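Local coordinates for protein CdnC (Chryseobacterium gregarium DSM 19109, PDB 7MGV) that uses ATP, as an ATP-grasp ligase, to install single and bicyclic omega-ester macrocycles in a multicore graspetide precursor peptide, at residues I89-Y94 / I131-G137; P163-T168 / M224-I230; K234-I238 / W273-L278. All blocks are in the same frame, centred on the assembly; numbering follows the deposited sequence.

Contact 1: I89-Y94 / I131-G137; sequences ISTVWY and IDAYSLG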
loop_
_atom_site.group_PDB
_atom_site.type_symbol
_atom_site.label_atom_id
_atom_site.label_comp_id
_atom_site.label_asym_id
_atom_site.label_seq_id
_atom_site.Cartn_x
_atom_site.Cartn_y
_atom_site.Cartn_z
ATOM N N ILE A 89 -6.939 -7.558 -21.781
ATOM C CA ILE A 89 -8.180 -7.558 -21.020
ATOM C C ILE A 89 -8.840 -6.188 -21.120
ATOM O O ILE A 89 -8.169 -5.152 -21.228
ATOM C CB ILE A 89 -7.931 -7.943 -19.549
ATOM C CG1 ILE A 89 -6.879 -7.025 -18.923
ATOM C CG2 ILE A 89 -7.519 -9.404 -19.439
ATOM C CD1 ILE A 89 -6.815 -7.113 -17.413
ATOM N N SER A 90 -10.175 -6.178 -21.090
ATOM C CA SER A 90 -10.897 -4.913 -21.158
ATOM C C SER A 90 -10.914 -4.212 -19.805
ATOM O O SER A 90 -10.665 -3.004 -19.729
ATOM C CB SER A 90 -12.321 -5.143 -21.666
ATOM O OG SER A 90 -13.034 -6.024 -20.816
ATOM N N THR A 91 -11.216 -4.945 -18.735
ATOM C CA THR A 91 -11.129 -4.432 -17.375
ATOM C C THR A 91 -10.600 -5.527 -16.463
ATOM O O THR A 91 -10.501 -6.696 -16.846
ATOM C CB THR A 91 -12.482 -3.941 -16.836
ATOM O OG1 THR A 91 -13.349 -5.061 -16.626
ATOM C CG2 THR A 91 -13.136 -2.955 -17.787
ATOM N N VAL A 92 -10.259 -5.133 -15.239
ATOM C CA VAL A 92 -9.891 -6.062 -14.180
ATOM C C VAL A 92 -10.723 -5.726 -12.950
ATOM O O VAL A 92 -11.002 -4.553 -12.679
ATOM C CB VAL A 92 -8.379 -6.008 -13.863
ATOM C CG1 VAL A 92 -7.975 -4.629 -13.360
ATOM C CG2 VAL A 92 -8.001 -7.084 -12.853
ATOM N N TRP A 93 -11.149 -6.757 -12.227
ATOM C CA TRP A 93 -11.838 -6.595 -10.948
ATOM C C TRP A 93 -11.003 -7.310 -9.894
ATOM O O TRP A 93 -11.029 -8.542 -9.799
ATOM C CB TRP A 93 -13.261 -7.141 -10.997
ATOM C CG TRP A 93 -13.989 -6.991 -9.692
ATOM C CD1 TRP A 93 -13.729 -6.078 -8.711
ATOM C CD2 TRP A 93 -15.090 -7.778 -9.225
ATOM N NE1 TRP A 93 -14.600 -6.247 -7.663
ATOM C CE2 TRP A 93 -15.446 -7.283 -7.953
ATOM C CE3 TRP A 93 -15.811 -8.852 -9.756
ATOM C CZ2 TRP A 93 -16.491 -7.825 -7.207
ATOM C CZ3 TRP A 93 -16.847 -9.389 -9.013
ATOM C CH2 TRP A 93 -17.177 -8.874 -7.752
ATOM N N TYR A 94 -10.260 -6.539 -9.108
ATOM C CA TYR A 94 -9.396 -7.081 -8.065
ATOM C C TYR A 94 -10.146 -7.011 -6.740
ATOM O O TYR A 94 -10.213 -5.956 -6.104
ATOM C CB TYR A 94 -8.074 -6.321 -8.008
ATOM C CG TYR A 94 -7.198 -6.675 -6.824
ATOM C CD1 TYR A 94 -7.087 -7.986 -6.379
ATOM C CD2 TYR A 94 -6.480 -5.694 -6.154
ATOM C CE1 TYR A 94 -6.289 -8.309 -5.299
ATOM C CE2 TYR A 94 -5.680 -6.008 -5.073
ATOM C CZ TYR A 94 -5.587 -7.315 -4.649
ATOM O OH TYR A 94 -4.791 -7.630 -3.574
ATOM N N ILE A 131 -1.637 -3.198 -14.701
ATOM C CA ILE A 131 -2.770 -3.228 -15.617
ATOM C C ILE A 131 -3.241 -1.804 -15.873
ATOM O O ILE A 131 -3.631 -1.086 -14.943
ATOM C CB ILE A 131 -3.897 -4.100 -15.053
ATOM C CG1 ILE A 131 -3.448 -5.560 -14.960
ATOM C CG2 ILE A 131 -5.147 -3.979 -15.911
ATOM C CD1 ILE A 131 -4.479 -6.476 -14.332
ATOM N N ASP A 132 -3.203 -1.382 -17.138
ATOM C CA ASP A 132 -3.633 -0.042 -17.509
ATOM C C ASP A 132 -5.077 0.010 -17.992
ATOM O O ASP A 132 -5.615 1.108 -18.167
ATOM C CB ASP A 132 -2.709 0.544 -18.586
ATOM C CG ASP A 132 -2.654 -0.302 -19.843
ATOM O OD1 ASP A 132 -3.247 -1.401 -19.861
ATOM O OD2 ASP A 132 -2.011 0.140 -20.819
ATOM N N ALA A 133 -5.711 -1.138 -18.211
ATOM C CA ALA A 133 -7.142 -1.153 -18.460
ATOM C C ALA A 133 -7.891 -0.730 -17.200
ATOM O O ALA A 133 -7.337 -0.709 -16.097
ATOM C CB ALA A 133 -7.596 -2.541 -18.912
ATOM N N TYR A 134 -9.164 -0.374 -17.378
ATOM C CA TYR A 134 -9.989 0.055 -16.254
ATOM C C TYR A 134 -9.952 -0.982 -15.137
ATOM O O TYR A 134 -10.033 -2.188 -15.385
ATOM C CB TYR A 134 -11.430 0.291 -16.707
ATOM C CG TYR A 134 -12.388 0.498 -15.556
ATOM C CD1 TYR A 134 -12.508 1.738 -14.941
ATOM C CD2 TYR A 134 -13.164 -0.550 -15.076
ATOM C CE1 TYR A 134 -13.378 1.930 -13.884
ATOM C CE2 TYR A 134 -14.033 -0.369 -14.021
ATOM C CZ TYR A 134 -14.137 0.871 -13.429
ATOM O OH TYR A 134 -15.005 1.045 -12.381
ATOM N N SER A 135 -9.824 -0.506 -13.901
ATOM C CA SER A 135 -9.633 -1.377 -12.749
ATOM C C SER A 135 -10.670 -1.062 -11.684
ATOM O O SER A 135 -10.874 0.105 -11.334
ATOM C CB SER A 135 -8.222 -1.221 -12.171
ATOM O OG SER A 135 -8.080 0.020 -11.503
ATOM N N LEU A 136 -11.326 -2.104 -11.177
ATOM C CA LEU A 136 -12.174 -1.994 -9.992
ATOM C C LEU A 136 -11.395 -2.605 -8.831
ATOM O O LEU A 136 -11.547 -3.776 -8.483
ATOM C CB LEU A 136 -13.519 -2.680 -10.211
ATOM C CG LEU A 136 -14.565 -2.448 -9.120
ATOM C CD1 LEU A 136 -14.737 -0.963 -8.829
ATOM C CD2 LEU A 136 -15.891 -3.078 -9.510
ATOM N N GLY A 137 -10.537 -1.784 -8.234
ATOM C CA GLY A 137 -9.658 -2.247 -7.181
ATOM C C GLY A 137 -8.223 -2.379 -7.644
ATOM O O GLY A 137 -7.958 -2.928 -8.717
#

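Contact 2: P163-T168 / M224-I230; sequences PATCVT and MQFQKKI. With ADP (adenosine-5'-diphosphate), chain F.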
loop_
_atom_site.group_PDB
_atom_site.type_symbol
_atom_site.label_atom_id
_atom_site.label_comp_id
_atom_site.label_asym_id
_atom_site.label_seq_id
_atom_site.Cartn_x
_atom_site.Cartn_y
_atom_site.Cartn_z
ATOM N N PRO A 163 -18.303 11.118 14.236
ATOM C CA PRO A 163 -18.227 11.190 15.696
ATOM C C PRO A 163 -16.942 11.865 16.139
ATOM O O PRO A 163 -15.941 11.887 15.419
ATOM C CB PRO A 163 -18.253 9.719 16.135
ATOM C CG PRO A 163 -18.654 8.940 14.924
ATOM C CD PRO A 163 -18.202 9.733 13.748
ATOM N N ALA A 164 -16.985 12.446 17.336
ATOM C CA ALA A 164 -15.753 12.880 17.977
ATOM C C ALA A 164 -14.789 11.704 18.048
ATOM O O ALA A 164 -15.179 10.586 18.392
ATOM C CB ALA A 164 -16.039 13.431 19.375
ATOM N N THR A 165 -13.528 11.954 17.702
ATOM C CA THR A 165 -12.571 10.874 17.516
ATOM C C THR A 165 -11.223 11.274 18.099
ATOM O O THR A 165 -10.818 12.437 18.019
ATOM C CB THR A 165 -12.421 10.516 16.031
ATOM O OG1 THR A 165 -13.713 10.259 15.471
ATOM C CG2 THR A 165 -11.556 9.276 15.853
ATOM N N CYS A 166 -10.535 10.299 18.694
ATOM C CA CYS A 166 -9.183 10.485 19.215
ATOM C C CYS A 166 -8.407 9.199 18.957
ATOM O O CYS A 166 -8.634 8.193 19.632
ATOM C CB CYS A 166 -9.194 10.830 20.708
ATOM S SG CYS A 166 -7.544 11.053 21.435
ATOM N N VAL A 167 -7.519 9.218 17.968
ATOM C CA VAL A 167 -6.611 8.103 17.724
ATOM C C VAL A 167 -5.311 8.402 18.456
ATOM O O VAL A 167 -4.630 9.386 18.144
ATOM C CB VAL A 167 -6.367 7.899 16.223
ATOM C CG1 VAL A 167 -5.526 6.657 15.989
ATOM C CG2 VAL A 167 -7.691 7.804 15.473
ATOM N N THR A 168 -4.961 7.569 19.434
ATOM C CA THR A 168 -3.852 7.977 20.286
ATOM C C THR A 168 -3.176 6.783 20.943
ATOM O O THR A 168 -3.748 5.695 21.065
ATOM C CB THR A 168 -4.316 8.969 21.359
ATOM O OG1 THR A 168 -3.173 9.537 22.007
ATOM C CG2 THR A 168 -5.190 8.274 22.399
ATOM N N MET A 224 -4.958 3.211 20.148
ATOM C CA MET A 224 -6.351 2.812 20.020
ATOM C C MET A 224 -7.133 4.004 19.486
ATOM O O MET A 224 -6.701 5.157 19.609
ATOM C CB MET A 224 -6.919 2.326 21.362
ATOM C CG MET A 224 -8.317 1.730 21.283
ATOM S SD MET A 224 -8.312 -0.021 20.860
ATOM C CE MET A 224 -8.922 -0.723 22.384
ATOM N N GLN A 225 -8.290 3.717 18.877
ATOM C CA GLN A 225 -9.160 4.730 18.296
ATOM C C GLN A 225 -10.381 4.876 19.197
ATOM O O GLN A 225 -11.221 3.974 19.262
ATOM C CB GLN A 225 -9.555 4.327 16.878
ATOM C CG GLN A 225 -10.431 5.317 16.139
ATOM C CD GLN A 225 -10.666 4.902 14.698
ATOM O OE1 GLN A 225 -10.157 3.876 14.245
ATOM N NE2 GLN A 225 -11.440 5.698 13.971
ATOM N N PHE A 226 -10.471 5.999 19.901
ATOM C CA PHE A 226 -11.605 6.305 20.759
ATOM C C PHE A 226 -12.599 7.178 20.008
ATOM O O PHE A 226 -12.220 8.030 19.202
ATOM C CB PHE A 226 -11.146 7.017 22.033
ATOM C CG PHE A 226 -10.229 6.193 22.887
ATOM C CD1 PHE A 226 -8.865 6.176 22.642
ATOM C CD2 PHE A 226 -10.728 5.435 23.932
ATOM C CE1 PHE A 226 -8.018 5.418 23.424
ATOM C CE2 PHE A 226 -9.883 4.675 24.719
ATOM C CZ PHE A 226 -8.527 4.668 24.464
ATOM N N GLN A 227 -13.882 6.962 20.281
ATOM C CA GLN A 227 -14.924 7.700 19.586
ATOM C C GLN A 227 -16.100 7.930 20.518
ATOM O O GLN A 227 -16.438 7.064 21.328
ATOM C CB GLN A 227 -15.397 6.958 18.332
ATOM C CG GLN A 227 -14.837 7.508 17.038
ATOM C CD GLN A 227 -15.432 6.835 15.821
ATOM O OE1 GLN A 227 -16.205 5.882 15.941
ATOM N NE2 GLN A 227 -15.077 7.325 14.641
ATOM N N LYS A 228 -16.720 9.100 20.398
ATOM C CA LYS A 228 -17.983 9.339 21.081
ATOM C C LYS A 228 -19.004 8.304 20.631
ATOM O O LYS A 228 -19.154 8.043 19.433
ATOM C CB LYS A 228 -18.488 10.751 20.788
ATOM C CG LYS A 228 -19.894 11.028 21.303
ATOM C CD LYS A 228 -19.879 12.008 22.466
ATOM C CE LYS A 228 -21.259 12.155 23.085
ATOM N NZ LYS A 228 -21.705 10.892 23.736
ATOM N N LYS A 229 -19.693 7.696 21.592
ATOM C CA LYS A 229 -20.682 6.676 21.270
ATOM C C LYS A 229 -21.929 7.340 20.705
ATOM O O LYS A 229 -22.578 8.143 21.386
ATOM C CB LYS A 229 -21.034 5.839 22.497
ATOM C CG LYS A 229 -21.963 4.676 22.171
ATOM C CD LYS A 229 -22.357 3.888 23.408
ATOM C CE LYS A 229 -23.770 4.228 23.848
ATOM N NZ LYS A 229 -24.703 3.092 23.621
ATOM N N ILE A 230 -22.261 7.008 19.464
ATOM C CA ILE A 230 -23.492 7.467 18.836
ATOM C C ILE A 230 -24.597 6.481 19.192
ATOM O O ILE A 230 -24.492 5.287 18.890
ATOM C CB ILE A 230 -23.331 7.587 17.312
ATOM C CG1 ILE A 230 -22.016 8.287 16.963
ATOM C CG2 ILE A 230 -24.509 8.335 16.708
ATOM C CD1 ILE A 230 -21.882 9.677 17.555
HETATM P PB ADP F . -18.755 -6.396 13.561
HETATM O O1B ADP F . -18.458 -5.140 12.776
HETATM O O2B ADP F . -17.871 -7.567 13.207
HETATM O O3B ADP F . -20.226 -6.716 13.686
HETATM P PA ADP F . -17.279 -4.806 15.302
HETATM O O1A ADP F . -16.208 -4.828 14.237
HETATM O O2A ADP F . -16.915 -4.756 16.767
HETATM O O3A ADP F . -18.321 -6.007 15.060
HETATM O "O5'" ADP F . -18.257 -3.575 14.982
HETATM C "C5'" ADP F . -18.075 -2.308 15.596
HETATM C "C4'" ADP F . -19.452 -1.828 16.031
HETATM O "O4'" ADP F . -19.324 -0.656 16.833
HETATM C "C3'" ADP F . -20.339 -1.492 14.843
HETATM O "O3'" ADP F . -21.476 -2.359 14.829
HETATM C "C2'" ADP F . -20.791 -0.064 15.063
HETATM O "O2'" ADP F . -22.215 0.021 14.977
HETATM C "C1'" ADP F . -20.318 0.295 16.462
HETATM N N9 ADP F . -19.722 1.649 16.464
HETATM C C8 ADP F . -18.641 2.039 15.761
HETATM N N7 ADP F . -18.361 3.347 15.988
HETATM C C5 ADP F . -19.284 3.810 16.853
HETATM C C6 ADP F . -19.574 5.102 17.513
HETATM N N6 ADP F . -18.801 6.191 17.285
HETATM N N1 ADP F . -20.637 5.154 18.347
HETATM C C2 ADP F . -21.414 4.079 18.583
HETATM N N3 ADP F . -21.209 2.876 18.021
HETATM C C4 ADP F . -20.180 2.686 17.161
#

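Contact 3: K234-I238 / W273-L278; sequences KELRI and WIPTEL. With ADP (adenosine-5'-diphosphate), chain F.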
loop_
_atom_site.group_PDB
_atom_site.type_symbol
_atom_site.label_atom_id
_atom_site.label_comp_id
_atom_site.label_asym_id
_atom_site.label_seq_id
_atom_site.Cartn_x
_atom_site.Cartn_y
_atom_site.Cartn_z
ATOM N N LYS A 234 -30.890 4.107 13.884
ATOM C CA LYS A 234 -30.775 3.241 12.720
ATOM C C LYS A 234 -29.308 2.921 12.473
ATOM O O LYS A 234 -28.419 3.705 12.811
ATOM C CB LYS A 234 -31.369 3.878 11.454
ATOM C CG LYS A 234 -32.869 4.107 11.482
ATOM C CD LYS A 234 -33.402 4.288 10.065
ATOM C CE LYS A 234 -34.794 4.893 10.057
ATOM N NZ LYS A 234 -34.754 6.362 10.288
ATOM N N GLU A 235 -29.064 1.765 11.865
ATOM C CA GLU A 235 -27.747 1.412 11.355
ATOM C C GLU A 235 -27.846 1.225 9.848
ATOM O O GLU A 235 -28.789 0.597 9.360
ATOM C CB GLU A 235 -27.208 0.142 12.019
ATOM C CG GLU A 235 -25.756 -0.160 11.681
ATOM C CD GLU A 235 -25.135 -1.169 12.624
ATOM O OE1 GLU A 235 -25.882 -1.780 13.416
ATOM O OE2 GLU A 235 -23.899 -1.350 12.576
ATOM N N LEU A 236 -26.876 1.768 9.110
ATOM C CA LEU A 236 -26.948 1.826 7.656
ATOM C C LEU A 236 -25.711 1.205 7.028
ATOM O O LEU A 236 -24.583 1.504 7.437
ATOM C CB LEU A 236 -27.085 3.272 7.165
ATOM C CG LEU A 236 -28.296 4.094 7.602
ATOM C CD1 LEU A 236 -28.153 5.527 7.118
ATOM C CD2 LEU A 236 -29.573 3.482 7.071
ATOM N N ARG A 237 -25.934 0.363 6.020
ATOM C CA ARG A 237 -24.893 -0.114 5.119
ATOM C C ARG A 237 -25.227 0.364 3.715
ATOM O O ARG A 237 -26.320 0.092 3.207
ATOM C CB ARG A 237 -24.785 -1.642 5.133
ATOM C CG ARG A 237 -24.584 -2.255 6.504
ATOM C CD ARG A 237 -23.112 -2.446 6.820
ATOM N NE ARG A 237 -22.838 -2.292 8.246
ATOM C CZ ARG A 237 -22.426 -3.276 9.040
ATOM N NH1 ARG A 237 -22.235 -4.493 8.550
ATOM N NH2 ARG A 237 -22.203 -3.042 10.327
ATOM N N ILE A 238 -24.293 1.067 3.083
ATOM C CA ILE A 238 -24.510 1.631 1.755
ATOM C C ILE A 238 -23.469 1.041 0.817
ATOM O O ILE A 238 -22.268 1.301 0.965
ATOM C CB ILE A 238 -24.444 3.163 1.763
ATOM C CG1 ILE A 238 -25.438 3.731 2.777
ATOM C CG2 ILE A 238 -24.729 3.708 0.377
ATOM C CD1 ILE A 238 -25.185 5.176 3.141
ATOM N N TRP A 273 -31.372 -6.829 7.709
ATOM C CA TRP A 273 -31.305 -5.561 7.001
ATOM C C TRP A 273 -32.451 -5.461 6.007
ATOM O O TRP A 273 -32.772 -6.423 5.305
ATOM C CB TRP A 273 -29.967 -5.426 6.276
ATOM C CG TRP A 273 -28.796 -5.489 7.196
ATOM C CD1 TRP A 273 -28.147 -6.611 7.621
ATOM C CD2 TRP A 273 -28.137 -4.382 7.818
ATOM N NE1 TRP A 273 -27.122 -6.270 8.469
ATOM C CE2 TRP A 273 -27.093 -4.908 8.605
ATOM C CE3 TRP A 273 -28.325 -2.998 7.784
ATOM C CZ2 TRP A 273 -26.243 -4.099 9.352
ATOM C CZ3 TRP A 273 -27.481 -2.196 8.528
ATOM C CH2 TRP A 273 -26.453 -2.748 9.303
ATOM N N ILE A 274 -33.079 -4.292 5.953
ATOM C CA ILE A 274 -34.130 -4.062 4.966
ATOM C C ILE A 274 -33.669 -2.958 4.023
ATOM O O ILE A 274 -33.026 -1.995 4.465
ATOM C CB ILE A 274 -35.472 -3.720 5.635
ATOM C CG1 ILE A 274 -35.391 -2.391 6.388
ATOM C CG2 ILE A 274 -35.899 -4.842 6.574
ATOM C CD1 ILE A 274 -36.744 -1.776 6.687
ATOM N N PRO A 275 -33.934 -3.072 2.722
ATOM C CA PRO A 275 -33.595 -1.977 1.808
ATOM C C PRO A 275 -34.322 -0.700 2.196
ATOM O O PRO A 275 -35.465 -0.723 2.662
ATOM C CB PRO A 275 -34.058 -2.496 0.443
ATOM C CG PRO A 275 -34.052 -3.983 0.585
ATOM C CD PRO A 275 -34.438 -4.257 2.009
ATOM N N THR A 276 -33.640 0.423 2.004
ATOM C CA THR A 276 -34.168 1.725 2.378
ATOM C C THR A 276 -33.661 2.749 1.371
ATOM O O THR A 276 -32.867 2.434 0.480
ATOM C CB THR A 276 -33.767 2.091 3.811
ATOM O OG1 THR A 276 -34.518 3.231 4.248
ATOM C CG2 THR A 276 -32.279 2.408 3.886
ATOM N N GLU A 277 -34.130 3.985 1.515
ATOM C CA GLU A 277 -33.752 5.073 0.627
ATOM C C GLU A 277 -33.164 6.210 1.450
ATOM O O GLU A 277 -33.726 6.591 2.483
ATOM C CB GLU A 277 -34.954 5.553 -0.190
ATOM C CG GLU A 277 -35.504 4.487 -1.123
ATOM C CD GLU A 277 -36.875 4.831 -1.662
ATOM O OE1 GLU A 277 -37.266 6.014 -1.575
ATOM O OE2 GLU A 277 -37.563 3.920 -2.170
ATOM N N LEU A 278 -32.038 6.741 0.992
ATOM C CA LEU A 278 -31.319 7.788 1.699
ATOM C C LEU A 278 -31.889 9.160 1.365
ATOM O O LEU A 278 -32.425 9.370 0.272
ATOM C CB LEU A 278 -29.839 7.763 1.328
ATOM C CG LEU A 278 -29.066 6.461 1.521
ATOM C CD1 LEU A 278 -27.788 6.484 0.703
ATOM C CD2 LEU A 278 -28.758 6.230 2.990
HETATM P PB ADP F . -18.755 -6.396 13.561
HETATM O O1B ADP F . -18.458 -5.140 12.776
HETATM O O2B ADP F . -17.871 -7.567 13.207
HETATM O O3B ADP F . -20.226 -6.716 13.686
HETATM P PA ADP F . -17.279 -4.806 15.302
HETATM O O1A ADP F . -16.208 -4.828 14.237
HETATM O O2A ADP F . -16.915 -4.756 16.767
HETATM O O3A ADP F . -18.321 -6.007 15.060
HETATM O "O5'" ADP F . -18.257 -3.575 14.982
HETATM C "C5'" ADP F . -18.075 -2.308 15.596
HETATM C "C4'" ADP F . -19.452 -1.828 16.031
HETATM O "O4'" ADP F . -19.324 -0.656 16.833
HETATM C "C3'" ADP F . -20.339 -1.492 14.843
HETATM O "O3'" ADP F . -21.476 -2.359 14.829
HETATM C "C2'" ADP F . -20.791 -0.064 15.063
HETATM O "O2'" ADP F . -22.215 0.021 14.977
HETATM C "C1'" ADP F . -20.318 0.295 16.462
HETATM N N9 ADP F . -19.722 1.649 16.464
HETATM C C8 ADP F . -18.641 2.039 15.761
HETATM N N7 ADP F . -18.361 3.347 15.988
HETATM C C5 ADP F . -19.284 3.810 16.853
HETATM C C6 ADP F . -19.574 5.102 17.513
HETATM N N6 ADP F . -18.801 6.191 17.285
HETATM N N1 ADP F . -20.637 5.154 18.347
HETATM C C2 ADP F . -21.414 4.079 18.583
HETATM N N3 ADP F . -21.209 2.876 18.021
HETATM C C4 ADP F . -20.180 2.686 17.161
#

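Contact 1: I89-Y94 / I131-G137
Val-92 is gripped from both ends by the neighbouring strand: its N-H donates to Tyr-134 O (3.0 Å), and its carbonyl O accepts from Leu-136 N (2.9 Å), 172° at the hydrogen. Tyr-94 N then reaches Leu-136 O at 3.1 Å, more bent (138°). Val-92 thus bonds to both residues that flank its partner Ser-135, the pattern of parallel strands, here 18° apart. Trp-93 and Leu-136 run alongside each other on one face, both with CG anti to the backbone N; Leu-136 CD2 lies over the five-membered ring of Trp-93, 4.1 Å from its centroid, while Leu-136 O meets the ring edge at CD1. Thr-91 CG2 abuts the edge of the Tyr-134 ring at CD2. This is the edge of the four-stranded parallel sheet of the MvdD-type pre-ATP-grasp domain, with 134-136 outermost and helix 110-130 forming most of the beta-alpha-beta crossover. On the other face Ile-131 places CG2 3.9 Å from Ile-89 CD1 and its CD1 against Val-92 CG2. Further out, Trp-93 pairs through its backbone with Leu-25 and Ile-27 of strand 22-28, helix 332-341 packs on Trp-93 and Leu-136, and Tyr-134 OH bonds to Asp-296.

Contact 2: P163-T168 / M224-I230
Main-chain bonds join Cys-166 to Phe-226 in both directions, Cys-166 N to Phe-226 O and Phe-226 N to Cys-166 O, each 2.9 Å long, and Thr-168 to Met-224 likewise. Strands 165-168 and 224-228 therefore run antiparallel, 166° apart, with Thr-165/Gln-227 and Val-167/Gln-225 as the intervening non-hydrogen-bonded pairs. Lys-228 N to Ala-164 O extends the ladder toward the nucleotide.

Among polar side chains, Gln-227 lies alongside Thr-165, its chain extended beyond CG, and its amide is split between two tasks. NE2 makes a weak bond of 3.3 Å to Thr-165 OG1, whose own hydrogen goes to Pro-163 O, while OE1 accepts from ADP N6 at 2.9 Å and is also bound by Lys-187. Lys-228 O accepts a second bond from N6, and Ile-230 N donates to ADP N1 (2.7 Å, 166° at the hydrogen). Adenine is thus read along its N6-N1 edge, as is usual in ATP-grasp enzymes.

Van der Waals contacts are fewer: Pro-163 CG packs 3.6 Å from ADP N6, and its CB against Ile-230 CD1. At the far end Thr-168 CG2 approaches Phe-226 CE1.

Helix 171-181 covers the Phe-226 face and helix 148-158 the Gln-225 face; strand 184-187 flanks 224-228, and beyond 165-168 a strand of the second subunit continues the sheet antiparallel.

Contact 3: K234-I238 / W273-L278
Trp-273 and Leu-278 reach segment 234-238 by side chains alone: the end-to-end directions of the touching parts are 68° apart, no hydrogen bond joins the two segments, and the nearest CA atoms, those of Leu-236 and Trp-273, are 8.6 Å apart. Strand 234-241 and the short edge strand 274-276, which Trp-273 precedes and Leu-278 follows, belong to one antiparallel sheet of the ATP-grasp fold; strand 244-251 lies between them, so the contact spans an intervening strand.

Trp-273 carries most of it. With CG beside the backbone N (chi1 -60°), the indole sends its six-membered ring to the strand. Arg-237 CG sits over one face of that ring, 3.6 Å from the centroid, a CH-pi contact. The arginine bends at its second and third torsions and turns one face of its guanidinium to Trp-273 CZ2, which lies over the centre of that group, the two planes inclined by 40°. At the ring edge, near its plane, CZ3 of Trp-273 lies 3.2 Å from Glu-235 O, and CH2 also meets Glu-235 CG. Trp-323 of helix 322-325 meets the indole at a steep angle.

Arg-237 is tied by NE to Asp-301 and weakly, in a salt bridge, by NH2 to Glu-235 OE2. The same OE2 accepts from ADP O2' at 3.2 Å and more weakly from O3', so the ribose is held by a carboxylate whose stem the indole touches. On the Leu-236 side of the strand, Leu-278 and Ile-238 meet tip to tip, with Leu-278 CD2 3.7 Å from Ile-238 CD1.

In the fold
Contacts 2 and 3 share one ligand from two different sheets: contact 2 meets the adenine, contact 3 the ribose, and their centres lie about 23 Å apart. Strand 224-228 is followed in the chain by strand 234-241, and the two contacts have no other touch than this sequence junction and ADP between them. That matches the ATP-grasp scheme, in which the nucleotide is held between two alpha+beta lobes; Lys-187 and Thr-205 add further bonds to it. Contact 1 belongs to the pre-ATP-grasp domain, across the chain's centre from contact 2, with nearest atoms about 22 Å apart. It comes closer to contact 3, about 13 Å between nearest atoms, without touching it.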